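Local coordinates for argininosuccinate lyase (Chelativorans sp., PDB 6RXA) that cleaves C-N bonds as an EDDS lyase of the aspartase/fumarase superfamily, here an engineered variant used for enantioselective synthesis of synthons for dipeptide sweeteners, at the interface of chains A and B. Numbering follows the deposited sequence. Chains: chain A/B, Argininosuccinate lyase.

Contact 1: the interface of chains A and B. Residues chain A 246, 250, 299, 303; chain B 307, 310-311, 314.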
loop_
_atom_site.group_PDB
_atom_site.type_symbol
_atom_site.label_atom_id
_atom_site.label_comp_id
_atom_site.label_asym_id
_atom_site.label_seq_id
_atom_site.Cartn_x
_atom_site.Cartn_y
_atom_site.Cartn_z
ATOM N N ALA A 246 -6.085 -3.852 -10.114
ATOM C CA ALA A 246 -5.796 -2.503 -9.644
ATOM C C ALA A 246 -5.362 -1.590 -10.788
ATOM O O ALA A 246 -5.774 -0.426 -10.855
ATOM C CB ALA A 246 -4.733 -2.510 -8.555
ATOM N N SER A 250 -7.353 1.557 -12.307
ATOM C CA SER A 250 -6.808 2.909 -12.259
ATOM C C SER A 250 -7.083 3.643 -13.567
ATOM O O SER A 250 -7.345 4.854 -13.553
ATOM C CB SER A 250 -5.313 2.928 -11.905
ATOM O OG SER A 250 -4.499 2.650 -13.031
ATOM N N ALA A 299 -12.062 1.460 -7.756
ATOM C CA ALA A 299 -10.664 1.523 -8.159
ATOM C C ALA A 299 -9.749 1.716 -6.961
ATOM O O ALA A 299 -8.726 1.030 -6.830
ATOM C CB ALA A 299 -10.467 2.654 -9.172
ATOM N N MET A 303 -6.723 -1.257 -4.437
ATOM C CA MET A 303 -5.359 -1.219 -3.931
ATOM C C MET A 303 -5.193 -2.108 -2.706
ATOM O O MET A 303 -4.085 -2.577 -2.410
ATOM C CB MET A 303 -5.035 0.209 -3.491
ATOM C CG MET A 303 -5.200 1.245 -4.543
ATOM S SD MET A 303 -3.716 1.401 -5.528
ATOM C CE MET A 303 -2.426 1.945 -4.364
ATOM N N VAL B 307 2.795 1.155 -4.701
ATOM C CA VAL B 307 1.652 1.883 -4.150
ATOM C C VAL B 307 1.652 3.344 -4.583
ATOM O O VAL B 307 0.609 3.893 -4.941
ATOM C CB VAL B 307 1.613 1.714 -2.623
ATOM C CG1 VAL B 307 0.582 2.639 -1.996
ATOM C CG2 VAL B 307 1.331 0.254 -2.272
ATOM N N LEU B 310 0.558 3.559 -8.355
ATOM C CA LEU B 310 -0.869 3.291 -8.533
ATOM C C LEU B 310 -1.738 4.369 -7.894
ATOM O O LEU B 310 -2.779 4.740 -8.452
ATOM C CB LEU B 310 -1.247 1.923 -7.982
ATOM C CG LEU B 310 -0.876 0.741 -8.870
ATOM C CD1 LEU B 310 -0.986 -0.558 -8.070
ATOM C CD2 LEU B 310 -1.703 0.666 -10.137
ATOM N N THR B 311 -1.347 4.873 -6.722
ATOM C CA THR B 311 -2.098 5.980 -6.131
ATOM C C THR B 311 -2.144 7.162 -7.092
ATOM O O THR B 311 -3.192 7.785 -7.292
ATOM C CB THR B 311 -1.478 6.402 -4.804
ATOM O OG1 THR B 311 -1.657 5.348 -3.848
ATOM C CG2 THR B 311 -2.133 7.645 -4.260
ATOM N N ASN B 314 -4.573 6.592 -9.923
ATOM C CA ASN B 314 -5.938 6.693 -9.434
ATOM C C ASN B 314 -6.357 8.117 -9.110
ATOM O O ASN B 314 -7.538 8.346 -8.837
ATOM C CB ASN B 314 -6.068 5.838 -8.171
ATOM C CG ASN B 314 -6.358 4.407 -8.484
ATOM O OD1 ASN B 314 -7.249 4.111 -9.281
ATOM N ND2 ASN B 314 -5.632 3.493 -7.848
HETATM O O HOH W 1 -6.307 0.638 -8.227
#
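A:Met303 lays its thioether against B:Leu310, B:Thr311 and B:Asn314, so that helix 303-314 of one chain packs on the same helix of the other. Helical packing of this kind holds the subunits of aspartase/fumarase enzymes together. The methionine side chain runs alongside those of B:Leu310 and B:Asn314 in the opposite direction to each, and passes B:Thr311 at about a right angle. Its chain is bent twice, at chi2 (-86°) and chi3 (-62°), which turns the terminal methyl back along the partner helix towards B:Val307. SD lies 3.5 Å from CB of B:Leu310, touching the root of that side chain, while the leucine branch carrying CD1 reaches onward toward the methyl of A:Ala246. CE of A:Met303 rests against OG1 of B:Thr311 at 3.5 Å and meets CG1 of B:Val307 at 3.9 Å. The threonine hydroxyl is already engaged within its own helix: OG1 donates to the carbonyl O of B:Val307 at 2.9 Å, approaching from above the carbonyl plane, which holds the hydroxyl beside the methionine methyl.

B:Asn314, the last residue of its helix, pushes its amide between helices 236-262 and 290-301 of chain A. The two ends of the amide meet different surroundings. OD1 rests on the backbone of A:Ser250, 3.2 Å from CA, and lies 3.5 Å from CB of A:Ala299, so the oxygen faces aliphatic hydrogens of both helices. ND2 turns toward A:Met303, 3.7 Å from SD, and also donates to water 1 at 3.0 Å in an almost straight bond (174° at H). That water is held in turn by the carbonyl oxygens of A:Ala246 and A:Ala299, one from each chain A helix. It links the main chains of helices 236-262 and 290-301 to the asparagine N-H, which helps fix which way round the amide sits.

Contact 2: the interface of chains A and B. Residues chain A 212-213, 224, 226; chain B 446.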
loop_
_atom_site.group_PDB
_atom_site.type_symbol
_atom_site.label_atom_id
_atom_site.label_comp_id
_atom_site.label_asym_id
_atom_site.label_seq_id
_atom_site.Cartn_x
_atom_site.Cartn_y
_atom_site.Cartn_z
ATOM N N ARG A 212 -1.551 -37.229 -12.388
ATOM C CA ARG A 212 -1.832 -35.813 -12.195
ATOM C C ARG A 212 -2.396 -35.170 -13.450
ATOM O O ARG A 212 -3.195 -34.228 -13.358
ATOM C CB ARG A 212 -0.553 -35.107 -11.757
ATOM C CG ARG A 212 0.004 -35.588 -10.420
ATOM C CD ARG A 212 1.131 -34.663 -9.927
ATOM N NE ARG A 212 0.647 -33.295 -9.817
ATOM C CZ ARG A 212 1.404 -32.204 -9.904
ATOM N NH1 ARG A 212 2.724 -32.294 -10.078
ATOM N NH2 ARG A 212 0.829 -31.013 -9.816
ATOM N N ASP A 213 -2.010 -35.666 -14.624
ATOM C CA ASP A 213 -2.529 -35.119 -15.869
ATOM C C ASP A 213 -4.018 -35.406 -16.035
ATOM O O ASP A 213 -4.740 -34.590 -16.618
ATOM C CB ASP A 213 -1.745 -35.689 -17.052
ATOM C CG ASP A 213 -0.321 -35.168 -17.122
ATOM O OD1 ASP A 213 -0.113 -33.972 -16.853
ATOM O OD2 ASP A 213 0.587 -35.957 -17.454
ATOM N N LEU A 224 0.133 -28.389 -15.584
ATOM C CA LEU A 224 0.347 -28.616 -14.165
ATOM C C LEU A 224 1.188 -27.502 -13.549
ATOM O O LEU A 224 2.025 -26.887 -14.213
ATOM C CB LEU A 224 1.109 -29.925 -13.928
ATOM C CG LEU A 224 0.428 -31.196 -14.428
ATOM C CD1 LEU A 224 1.273 -32.393 -14.092
ATOM C CD2 LEU A 224 -0.978 -31.332 -13.856
ATOM N N VAL A 226 4.062 -27.951 -11.532
ATOM C CA VAL A 226 4.785 -29.217 -11.500
ATOM C C VAL A 226 5.309 -29.523 -10.103
ATOM O O VAL A 226 4.866 -30.483 -9.463
ATOM C CB VAL A 226 5.895 -29.267 -12.565
ATOM C CG1 VAL A 226 6.674 -30.582 -12.479
ATOM C CG2 VAL A 226 5.277 -29.083 -13.958
ATOM N N LYS B 446 5.454 -36.655 -10.925
ATOM C CA LYS B 446 5.861 -35.343 -11.425
ATOM C C LYS B 446 5.914 -34.338 -10.284
ATOM O O LYS B 446 4.942 -34.174 -9.534
ATOM C CB LYS B 446 4.897 -34.850 -12.497
ATOM C CG LYS B 446 4.889 -35.679 -13.773
ATOM C CD LYS B 446 3.852 -35.131 -14.746
ATOM C CE LYS B 446 3.913 -35.812 -16.094
ATOM N NZ LYS B 446 3.039 -35.088 -17.060
#
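B:Lys446 stretches across chain A and is gripped at both ends, by A:Asp213 at its ammonium group and by A:Arg212 at its main-chain carbonyl. It lies in a loop, and its contacts are made with the start of helix 212-218 and the loop residues A:Leu224 and A:Val226.

Charge pairing fixes the lysine tip. NZ forms a salt bridge and hydrogen bond with OD2 of A:Asp213 at 2.6 Å; OD2 accepts through its syn lone pair, the one on the side of OD1. The side chains cross at about a right angle, and the lysine reaches the acid because its chain is fully extended beyond CG.

Hydrogen bonds to carbonyl oxygens secure the other end. NH1 of A:Arg212 donates to O of B:Lys446 at 3.0 Å, reaching it from well above the carbonyl plane (56° out). The same nitrogen donates to O of A:Val226 at 2.9 Å, this time in the carbonyl plane and on a lone pair. One guanidinium nitrogen thus ties the partner backbone to a loop of its own chain; the bend at chi3 (57°) helps swing the group there. A leucine at A:Arg212 would probably leave the carbonyls of B:Lys446 and A:Val226 without this shared donor and free the lysine backbone to shift.

Apolar contact is made midway between the two grips. A:Leu224 crosses the lysine chain at about a right angle and covers one guanidinium face of A:Arg212. Its CD1 methyl sits over the centre of that face and lies 3.8 Å from CD of B:Lys446.

About 36 Å separates the C-alpha centres of contact 1 and contact 2, which share no residues or helices. Contact 1 joins helices 236-262, 290-301 and 303-314 of chain A to helix 303-314 of chain B; contact 2 pins a loop of chain B, just ahead of helix 451-500, to the start of helix 212-218 and the loop residues A:Leu224 and A:Val226. Two-fold symmetry repeats each with the chains exchanged, so the pair is clasped at several well-separated points. The assembly is a tetramer, as is usual in this superfamily, where active sites draw on several subunits. Both contacts probably help keep the two subunits in register.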